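Local structure of MmeI (Methylophilus methylotrophus, 5HR4) at residues E212-K217 against S223-H228; I229-Y234 against E249-F254; L193-F198 against T202-K207. The protein probably methylates the amino group of adenine in DNA using S-adenosyl-L-methionine, working as a Type IIL restriction-modification enzyme. All blocks are in the same frame, centred on the assembly; numbering follows the deposited sequence.

Contact 1 (E212-K217 against S223-H228)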
loop_
_atom_site.group_PDB
_atom_site.type_symbol
_atom_site.label_atom_id
_atom_site.label_comp_id
_atom_site.label_asym_id
_atom_site.label_seq_id
_atom_site.Cartn_x
_atom_site.Cartn_y
_atom_site.Cartn_z
ATOM N N GLU A 212 -33.258 22.846 11.916
ATOM C CA GLU A 212 -34.313 23.820 12.157
ATOM C C GLU A 212 -33.793 24.984 12.983
ATOM O O GLU A 212 -34.106 26.145 12.693
ATOM C CB GLU A 212 -35.507 23.155 12.839
ATOM C CG GLU A 212 -36.284 22.210 11.916
ATOM C CD GLU A 212 -37.124 21.178 12.671
ATOM O OE1 GLU A 212 -37.534 21.456 13.830
ATOM O OE2 GLU A 212 -37.359 20.083 12.098
ATOM N N TYR A 213 -32.970 24.698 13.995
ATOM C CA TYR A 213 -32.445 25.773 14.830
ATOM C C TYR A 213 -31.647 26.757 13.987
ATOM O O TYR A 213 -31.905 27.967 14.007
ATOM C CB TYR A 213 -31.589 25.201 15.966
ATOM C CG TYR A 213 -31.127 26.263 16.936
ATOM C CD1 TYR A 213 -31.803 26.493 18.133
ATOM C CD2 TYR A 213 -30.018 27.054 16.650
ATOM C CE1 TYR A 213 -31.375 27.482 19.013
ATOM C CE2 TYR A 213 -29.593 28.034 17.511
ATOM C CZ TYR A 213 -30.267 28.252 18.687
ATOM O OH TYR A 213 -29.810 29.241 19.537
ATOM N N ILE A 214 -30.685 26.245 13.220
ATOM C CA ILE A 214 -29.903 27.087 12.323
ATOM C C ILE A 214 -30.820 27.884 11.397
ATOM O O ILE A 214 -30.633 29.089 11.196
ATOM C CB ILE A 214 -28.903 26.212 11.543
ATOM C CG1 ILE A 214 -28.030 25.423 12.519
ATOM C CG2 ILE A 214 -28.020 27.049 10.637
ATOM C CD1 ILE A 214 -27.034 24.524 11.845
ATOM N N GLU A 215 -31.841 27.241 10.839
ATOM C CA GLU A 215 -32.700 27.946 9.893
ATOM C C GLU A 215 -33.585 29.000 10.553
ATOM O O GLU A 215 -34.018 29.936 9.870
ATOM C CB GLU A 215 -33.573 26.956 9.127
ATOM C CG GLU A 215 -32.815 26.084 8.130
ATOM C CD GLU A 215 -33.686 24.985 7.527
ATOM O OE1 GLU A 215 -34.822 24.795 8.022
ATOM O OE2 GLU A 215 -33.234 24.312 6.562
ATOM N N THR A 216 -33.864 28.892 11.847
ATOM C CA THR A 216 -34.833 29.786 12.468
ATOM C C THR A 216 -34.218 30.764 13.461
ATOM O O THR A 216 -34.690 31.900 13.581
ATOM C CB THR A 216 -35.932 28.969 13.167
ATOM O OG1 THR A 216 -35.363 28.224 14.247
ATOM C CG2 THR A 216 -36.589 27.994 12.191
ATOM N N LYS A 217 -33.167 30.365 14.169
ATOM C CA LYS A 217 -32.576 31.210 15.191
ATOM C C LYS A 217 -31.251 31.824 14.756
ATOM O O LYS A 217 -30.578 32.451 15.576
ATOM C CB LYS A 217 -32.398 30.409 16.485
ATOM C CG LYS A 217 -33.714 29.960 17.114
ATOM C CD LYS A 217 -33.775 30.234 18.624
ATOM C CE LYS A 217 -34.202 31.668 18.927
ATOM N NZ LYS A 217 -34.669 31.830 20.331
ATOM N N SER A 223 -23.507 35.856 10.344
ATOM C CA SER A 223 -22.710 36.654 11.275
ATOM C C SER A 223 -22.783 36.104 12.699
ATOM O O SER A 223 -21.772 36.075 13.407
ATOM C CB SER A 223 -23.175 38.112 11.237
ATOM O OG SER A 223 -24.531 38.228 11.654
ATOM N N ASP A 224 -23.960 35.645 13.127
ATOM C CA ASP A 224 -24.178 35.179 14.490
ATOM C C ASP A 224 -24.097 33.660 14.651
ATOM O O ASP A 224 -24.252 33.163 15.770
ATOM C CB ASP A 224 -25.540 35.683 15.001
ATOM C CG ASP A 224 -26.732 35.014 14.305
ATOM O OD1 ASP A 224 -26.587 34.492 13.171
ATOM O OD2 ASP A 224 -27.834 35.027 14.901
ATOM N N LEU A 225 -23.835 32.911 13.578
ATOM C CA LEU A 225 -23.967 31.460 13.663
ATOM C C LEU A 225 -23.002 30.861 14.673
ATOM O O LEU A 225 -23.356 29.919 15.396
ATOM C CB LEU A 225 -23.743 30.822 12.297
ATOM C CG LEU A 225 -23.678 29.305 12.343
ATOM C CD1 LEU A 225 -25.006 28.709 12.859
ATOM C CD2 LEU A 225 -23.361 28.818 10.951
ATOM N N ALA A 226 -21.777 31.383 14.746
ATOM C CA ALA A 226 -20.793 30.727 15.592
ATOM C C ALA A 226 -21.052 30.967 17.067
ATOM O O ALA A 226 -20.598 30.164 17.895
ATOM C CB ALA A 226 -19.384 31.175 15.230
ATOM N N HIS A 227 -21.767 32.043 17.416
ATOM C CA HIS A 227 -22.134 32.239 18.813
ATOM C C HIS A 227 -23.102 31.158 19.249
ATOM O O HIS A 227 -22.894 30.501 20.276
ATOM C CB HIS A 227 -22.771 33.617 19.051
ATOM C CG HIS A 227 -22.069 34.756 18.384
ATOM N ND1 HIS A 227 -20.696 34.839 18.290
ATOM C CD2 HIS A 227 -22.558 35.861 17.765
ATOM C CE1 HIS A 227 -20.369 35.947 17.644
ATOM N NE2 HIS A 227 -21.479 36.585 17.314
ATOM N N HIS A 228 -24.177 30.969 18.469
ATOM C CA HIS A 228 -25.189 29.973 18.801
ATOM C C HIS A 228 -24.598 28.575 18.823
ATOM O O HIS A 228 -24.956 27.760 19.675
ATOM C CB HIS A 228 -26.343 30.028 17.805
ATOM C CG HIS A 228 -27.202 31.247 17.927
ATOM N ND1 HIS A 228 -28.488 31.202 18.416
ATOM C CD2 HIS A 228 -26.972 32.538 17.595
ATOM C CE1 HIS A 228 -29.011 32.414 18.387
ATOM N NE2 HIS A 228 -28.113 33.244 17.889
#
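Between 212-217 and 223-228 the CA atoms come nearest at I214 and L225, 7.5 Å apart; the backbones separate slightly toward K217 and H228, whose CA atoms lie 8.3 Å apart. The loop 218-222 brings the chain back, and both segments contribute one apolar and one polar meeting. In the apolar one, I214 CG2 touches L225 CD1 at 4.1 Å. Branched aliphatic chains suit this place, since the two residues also pack on L279 and L280 of helix 273-283 and on F271 respectively. The polar meeting joins Y213 and H228. With CG of Y213 anti to the backbone N (chi1 -175°), its ring reaches across and its OH meets H228 ND1 at 2.6 Å, a hydrogen bond in which either atom could be the donor. The hydroxyl lies at the imidazole edge, in the ring plane, and ND1 lies likewise near the plane of the phenol. The rings therefore meet rim to rim, their planes at 59°, without stacking. K217 frames the pair: its CB sits over one face of the phenol near the rim, its carbonyl O over a face of the imidazole. Its NZ makes a salt bridge to D248, and D224 directs OD1 to L219 N. This is a helix-loop-helix pairing in the helicase spacer region, with the I214 side chain about 4 Å from that of C283, a calcium-binding residue. Y213 OH and H228 ND1 satisfy each other directly beside a hydrocarbon contact, and their bond probably helps to set the rotation of the imidazole.

Contact 2 (I229-Y234 against E249-F254)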
loop_
_atom_site.group_PDB
_atom_site.type_symbol
_atom_site.label_atom_id
_atom_site.label_comp_id
_atom_site.label_asym_id
_atom_site.label_seq_id
_atom_site.Cartn_x
_atom_site.Cartn_y
_atom_site.Cartn_z
ATOM N N ILE A 229 -23.703 28.260 17.890
ATOM C CA ILE A 229 -23.112 26.926 17.935
ATOM C C ILE A 229 -22.312 26.755 19.225
ATOM O O ILE A 229 -22.405 25.718 19.890
ATOM C CB ILE A 229 -22.282 26.649 16.661
ATOM C CG1 ILE A 229 -23.242 26.475 15.485
ATOM C CG2 ILE A 229 -21.443 25.385 16.798
ATOM C CD1 ILE A 229 -22.585 26.034 14.194
ATOM N N ASN A 230 -21.602 27.803 19.652
ATOM C CA ASN A 230 -20.806 27.725 20.879
ATOM C C ASN A 230 -21.678 27.407 22.085
ATOM O O ASN A 230 -21.305 26.572 22.923
ATOM C CB ASN A 230 -20.038 29.033 21.095
ATOM C CG ASN A 230 -18.947 28.905 22.154
ATOM O OD1 ASN A 230 -19.140 29.254 23.335
ATOM N ND2 ASN A 230 -17.788 28.403 21.738
ATOM N N THR A 231 -22.851 28.048 22.186
ATOM C CA THR A 231 -23.772 27.723 23.277
ATOM C C THR A 231 -24.353 26.330 23.101
ATOM O O THR A 231 -24.569 25.611 24.086
ATOM C CB THR A 231 -24.915 28.740 23.375
ATOM O OG1 THR A 231 -24.395 30.070 23.481
ATOM C CG2 THR A 231 -25.765 28.460 24.607
ATOM N N LEU A 232 -24.628 25.937 21.856
ATOM C CA LEU A 232 -25.084 24.575 21.617
ATOM C C LEU A 232 -24.063 23.584 22.154
ATOM O O LEU A 232 -24.404 22.682 22.931
ATOM C CB LEU A 232 -25.351 24.354 20.131
ATOM C CG LEU A 232 -25.742 22.934 19.682
ATOM C CD1 LEU A 232 -26.995 22.360 20.372
ATOM C CD2 LEU A 232 -25.917 22.927 18.194
ATOM N N PHE A 233 -22.786 23.785 21.813
ATOM C CA PHE A 233 -21.750 22.899 22.336
ATOM C C PHE A 233 -21.731 22.892 23.852
ATOM O O PHE A 233 -21.398 21.869 24.459
ATOM C CB PHE A 233 -20.373 23.295 21.823
ATOM C CG PHE A 233 -20.150 22.990 20.373
ATOM C CD1 PHE A 233 -21.012 22.148 19.675
ATOM C CD2 PHE A 233 -19.067 23.527 19.712
ATOM C CE1 PHE A 233 -20.792 21.860 18.339
ATOM C CE2 PHE A 233 -18.843 23.240 18.377
ATOM C CZ PHE A 233 -19.701 22.403 17.692
ATOM N N TYR A 234 -22.079 24.009 24.490
ATOM C CA TYR A 234 -22.102 23.985 25.946
ATOM C C TYR A 234 -23.323 23.223 26.456
ATOM O O TYR A 234 -23.209 22.433 27.402
ATOM C CB TYR A 234 -22.044 25.405 26.530
ATOM C CG TYR A 234 -22.517 25.445 27.965
ATOM C CD1 TYR A 234 -21.673 25.095 29.023
ATOM C CD2 TYR A 234 -23.836 25.783 28.266
ATOM C CE1 TYR A 234 -22.143 25.104 30.346
ATOM C CE2 TYR A 234 -24.301 25.801 29.571
ATOM C CZ TYR A 234 -23.459 25.467 30.604
ATOM O OH TYR A 234 -23.963 25.493 31.885
ATOM N N GLU A 249 -36.076 27.811 24.814
ATOM C CA GLU A 249 -36.797 26.557 24.603
ATOM C C GLU A 249 -36.173 25.753 23.477
ATOM O O GLU A 249 -35.971 24.540 23.598
ATOM C CB GLU A 249 -38.267 26.825 24.307
ATOM C CG GLU A 249 -39.079 27.017 25.554
ATOM C CD GLU A 249 -40.421 27.638 25.260
ATOM O OE1 GLU A 249 -40.769 27.739 24.061
ATOM O OE2 GLU A 249 -41.116 28.035 26.223
ATOM N N HIS A 250 -35.829 26.425 22.380
ATOM C CA HIS A 250 -35.272 25.715 21.238
ATOM C C HIS A 250 -33.945 25.054 21.605
ATOM O O HIS A 250 -33.682 23.917 21.196
ATOM C CB HIS A 250 -35.129 26.678 20.055
ATOM C CG HIS A 250 -36.398 27.412 19.703
ATOM N ND1 HIS A 250 -36.430 28.450 18.794
ATOM C CD2 HIS A 250 -37.676 27.251 20.129
ATOM C CE1 HIS A 250 -37.669 28.901 18.680
ATOM N NE2 HIS A 250 -38.444 28.190 19.480
ATOM N N LEU A 251 -33.107 25.733 22.400
ATOM C CA LEU A 251 -31.852 25.118 22.835
ATOM C C LEU A 251 -32.105 24.007 23.847
ATOM O O LEU A 251 -31.426 22.970 23.824
ATOM C CB LEU A 251 -30.908 26.166 23.429
ATOM C CG LEU A 251 -30.240 27.176 22.492
ATOM C CD1 LEU A 251 -29.713 28.390 23.273
ATOM C CD2 LEU A 251 -29.119 26.521 21.679
ATOM N N ALA A 252 -33.078 24.203 24.744
ATOM C CA ALA A 252 -33.380 23.190 25.747
ATOM C C ALA A 252 -33.872 21.875 25.134
ATOM O O ALA A 252 -33.875 20.851 25.820
ATOM C CB ALA A 252 -34.396 23.753 26.755
ATOM N N ALA A 253 -34.250 21.856 23.860
ATOM C CA ALA A 253 -34.675 20.606 23.247
ATOM C C ALA A 253 -33.522 19.655 22.956
ATOM O O ALA A 253 -33.777 18.502 22.607
ATOM C CB ALA A 253 -35.452 20.890 21.962
ATOM N N PHE A 254 -32.331 20.071 23.092
ATOM C CA PHE A 254 -31.218 19.194 22.738
ATOM C C PHE A 254 -30.793 18.363 23.936
ATOM O O PHE A 254 -30.674 18.889 25.043
ATOM C CB PHE A 254 -30.017 20.000 22.248
ATOM C CG PHE A 254 -30.191 20.569 20.885
ATOM C CD1 PHE A 254 -29.753 19.872 19.773
ATOM C CD2 PHE A 254 -30.802 21.789 20.709
ATOM C CE1 PHE A 254 -29.922 20.391 18.501
ATOM C CE2 PHE A 254 -30.973 22.314 19.445
ATOM C CZ PHE A 254 -30.538 21.610 18.338
#
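L251 is the first residue of 249-254 to meet helix 225-235, lying opposite L232 with the two CA atoms 6.9 Å apart. The short, weakly bonded helix about 249-252 turns this side chain toward its neighbour, and its two methyls divide the work: CD1 meets T231 CG2 at 4.2 Å, while CD2 lies 4.5 Å from L232 CA, against the backbone of the helix. A forked leucine suits a place where one branch must meet a methyl and the other a main chain. Threonine suits the partly exposed flank of the helix, because CG2 can serve the apolar contact and OG1 occupies a separate branch. The helix gives way to loop after about A252, and F254 N donates to L251 O at 3.1 Å; that same carbonyl oxygen lies in the plane of the F254 ring, at its edge. One face of the ring receives L232 CD1, which stands 3.7 Å from the centroid and only 10° off the normal, a CH-pi contact almost over the centre. A chi1 of 176° extends L232 away from its own N, and chi2 of 57° turns CD1 over the ring. A serine in place of F254 would probably leave the L232 methyl without its aromatic platform and open a gap between the two segments. The F254 ring also meets F205 edge-to-face and touches L236, and the backbone O of F254 accepts a hydrogen bond from R243. Helix 209-217 packs nearby, F210 on L232 and L209 on A253. With L251 resting on Y213 as well, the short helix 249-252 packs against both helix 209-217 and helix 225-235.

Contact 3 (L193-F198 against T202-K207)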
loop_
_atom_site.group_PDB
_atom_site.type_symbol
_atom_site.label_atom_id
_atom_site.label_comp_id
_atom_site.label_asym_id
_atom_site.label_seq_id
_atom_site.Cartn_x
_atom_site.Cartn_y
_atom_site.Cartn_z
ATOM N N LEU A 193 -19.542 18.932 14.763
ATOM C CA LEU A 193 -20.578 19.142 13.751
ATOM C C LEU A 193 -21.006 17.833 13.109
ATOM O O LEU A 193 -22.191 17.621 12.818
ATOM C CB LEU A 193 -20.078 20.092 12.673
ATOM C CG LEU A 193 -19.748 21.462 13.232
ATOM C CD1 LEU A 193 -18.923 22.196 12.191
ATOM C CD2 LEU A 193 -21.028 22.193 13.524
ATOM N N LEU A 194 -20.046 16.951 12.850
ATOM C CA LEU A 194 -20.378 15.683 12.228
ATOM C C LEU A 194 -21.355 14.908 13.093
ATOM O O LEU A 194 -22.336 14.342 12.594
ATOM C CB LEU A 194 -19.106 14.882 12.006
ATOM C CG LEU A 194 -19.315 13.550 11.317
ATOM C CD1 LEU A 194 -19.931 13.775 9.945
ATOM C CD2 LEU A 194 -17.973 12.853 11.228
ATOM N N PHE A 195 -21.107 14.885 14.398
ATOM C CA PHE A 195 -22.029 14.204 15.297
ATOM C C PHE A 195 -23.397 14.862 15.256
ATOM O O PHE A 195 -24.422 14.180 15.253
ATOM C CB PHE A 195 -21.469 14.197 16.715
ATOM C CG PHE A 195 -22.427 13.673 17.739
ATOM C CD1 PHE A 195 -23.381 14.500 18.302
ATOM C CD2 PHE A 195 -22.360 12.358 18.150
ATOM C CE1 PHE A 195 -24.258 14.030 19.231
ATOM C CE2 PHE A 195 -23.236 11.874 19.094
ATOM C CZ PHE A 195 -24.190 12.711 19.639
ATOM N N CYS A 196 -23.441 16.186 15.211
ATOM C CA CYS A 196 -24.742 16.835 15.139
ATOM C C CYS A 196 -25.467 16.473 13.843
ATOM O O CYS A 196 -26.684 16.254 13.855
ATOM C CB CYS A 196 -24.589 18.347 15.296
ATOM S SG CYS A 196 -24.142 18.830 16.981
ATOM N N LEU A 197 -24.743 16.394 12.718
ATOM C CA LEU A 197 -25.416 16.064 11.466
ATOM C C LEU A 197 -26.000 14.662 11.524
ATOM O O LEU A 197 -27.138 14.437 11.106
ATOM C CB LEU A 197 -24.459 16.211 10.285
ATOM C CG LEU A 197 -24.034 17.653 10.028
ATOM C CD1 LEU A 197 -22.863 17.680 9.098
ATOM C CD2 LEU A 197 -25.187 18.447 9.454
ATOM N N PHE A 198 -25.254 13.717 12.090
ATOM C CA PHE A 198 -25.775 12.369 12.269
ATOM C C PHE A 198 -26.940 12.346 13.260
ATOM O O PHE A 198 -27.907 11.589 13.079
ATOM C CB PHE A 198 -24.645 11.449 12.732
ATOM C CG PHE A 198 -25.098 10.075 13.122
ATOM C CD1 PHE A 198 -25.306 9.099 12.153
ATOM C CD2 PHE A 198 -25.320 9.751 14.460
ATOM C CE1 PHE A 198 -25.709 7.806 12.505
ATOM C CE2 PHE A 198 -25.722 8.476 14.824
ATOM C CZ PHE A 198 -25.922 7.494 13.840
ATOM N N THR A 202 -31.240 10.864 13.119
ATOM C CA THR A 202 -31.577 9.693 13.893
ATOM C C THR A 202 -32.435 10.196 15.054
ATOM O O THR A 202 -32.922 11.339 15.046
ATOM C CB THR A 202 -30.289 8.976 14.304
ATOM O OG1 THR A 202 -29.540 8.662 13.112
ATOM C CG2 THR A 202 -30.605 7.687 15.031
ATOM N N THR A 203 -32.622 9.362 16.056
ATOM C CA THR A 203 -33.463 9.730 17.175
ATOM C C THR A 203 -32.676 10.327 18.331
ATOM O O THR A 203 -33.206 10.416 19.443
ATOM C CB THR A 203 -34.236 8.505 17.633
ATOM O OG1 THR A 203 -33.306 7.428 17.818
ATOM C CG2 THR A 203 -35.241 8.125 16.552
ATOM N N ILE A 204 -31.429 10.734 18.098
ATOM C CA ILE A 204 -30.635 11.316 19.172
ATOM C C ILE A 204 -31.134 12.718 19.498
ATOM O O ILE A 204 -31.460 13.024 20.650
ATOM C CB ILE A 204 -29.143 11.323 18.810
ATOM C CG1 ILE A 204 -28.653 9.892 18.622
ATOM C CG2 ILE A 204 -28.376 11.991 19.928
ATOM C CD1 ILE A 204 -27.193 9.791 18.301
ATOM N N PHE A 205 -31.163 13.595 18.496
ATOM C CA PHE A 205 -32.003 14.783 18.530
ATOM C C PHE A 205 -33.348 14.450 17.892
ATOM O O PHE A 205 -33.451 13.536 17.070
ATOM C CB PHE A 205 -31.394 15.960 17.753
ATOM C CG PHE A 205 -29.992 16.337 18.148
ATOM C CD1 PHE A 205 -29.389 15.828 19.280
ATOM C CD2 PHE A 205 -29.285 17.249 17.376
ATOM C CE1 PHE A 205 -28.095 16.201 19.626
ATOM C CE2 PHE A 205 -27.997 17.631 17.721
ATOM C CZ PHE A 205 -27.404 17.107 18.849
ATOM N N GLU A 206 -34.378 15.215 18.263
ATOM C CA GLU A 206 -35.598 15.247 17.471
ATOM C C GLU A 206 -35.242 15.519 16.021
ATOM O O GLU A 206 -34.323 16.286 15.728
ATOM C CB GLU A 206 -36.551 16.341 17.949
ATOM C CG GLU A 206 -37.193 16.155 19.307
ATOM C CD GLU A 206 -38.093 17.340 19.654
ATOM O OE1 GLU A 206 -38.817 17.808 18.741
ATOM O OE2 GLU A 206 -38.057 17.826 20.812
ATOM N N LYS A 207 -35.990 14.900 15.113
ATOM C CA LYS A 207 -35.678 14.949 13.691
ATOM C C LYS A 207 -35.419 16.376 13.235
ATOM O O LYS A 207 -36.256 17.264 13.423
ATOM C CB LYS A 207 -36.824 14.328 12.885
ATOM C CG LYS A 207 -36.422 13.905 11.476
ATOM C CD LYS A 207 -37.147 12.624 11.029
ATOM C CE LYS A 207 -36.513 12.045 9.750
ATOM N NZ LYS A 207 -37.224 10.841 9.208
#
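One face of the F198 ring carries T202 OG1, 3.8 Å above the plane and displaced toward the rim, while I204 CD1 approaches the same ring obliquely, 4.0 Å from F198 CE2. The F205 ring instead offers an edge: C196 SG lies near its plane, 4.1 Å from F205 CE2 and 80° off the ring normal, a cysteine sulfur-aromatic contact in which the polarisable sulfur meets the rim hydrogens. A third ring, F195, lies obliquely to both neighbours, its CE1 4.4 Å from F205 CZ and its CZ 4.3 Å from I204 CG2. I204 thus spans two phenylalanines, and its geometry explains how: with CG1 anti to the carbonyl carbon (chi1 -62°), CD1 extends to F198 as CG2 takes the other branch to F195. A beta-branched residue suits that double duty. T202 does more than cover a ring, since OG1 also donates a weak hydrogen bond to F198 O at 3.4 Å, near the end of helix 183-200. A backbone hydrogen bond between F205 and A199 helps hold the returning chain to the helix. Helix 416-440 lies alongside, with L428 on F198 and H431 touching T202 and I204, so this corner meets the methyltransferase family region. In the chain between the two segments comes D201, a ligand of the calcium ion, and L197 packs on C283, another residue of that site; the F198 side chain is about 9 Å from the metal. Contact 3 packs the loop after helix 183-200 back on that helix, beside the calcium site, which Q158, D201, C283 and L285 make up.

From the N terminus, helix 183-200 comes first, and contact 3 folds the segment after it back on its end, enclosing the last residues of that helix and D201. The chain then enters helix 209-217, and contact 1 closes the loop 218-222 against the start of helix 225-235. Contact 2 follows on that same helix, closing the longer excursion 235-248. The three are in series, neither nested nor crossed, all inside the helicase spacer region. They nevertheless join in space: Y213 packs on L251 and H250, linking contacts 1 and 2, and the edge-to-face rings of F254 and F205 link contacts 2 and 3. Together they unite four successive helices into one compact unit flanking the calcium site.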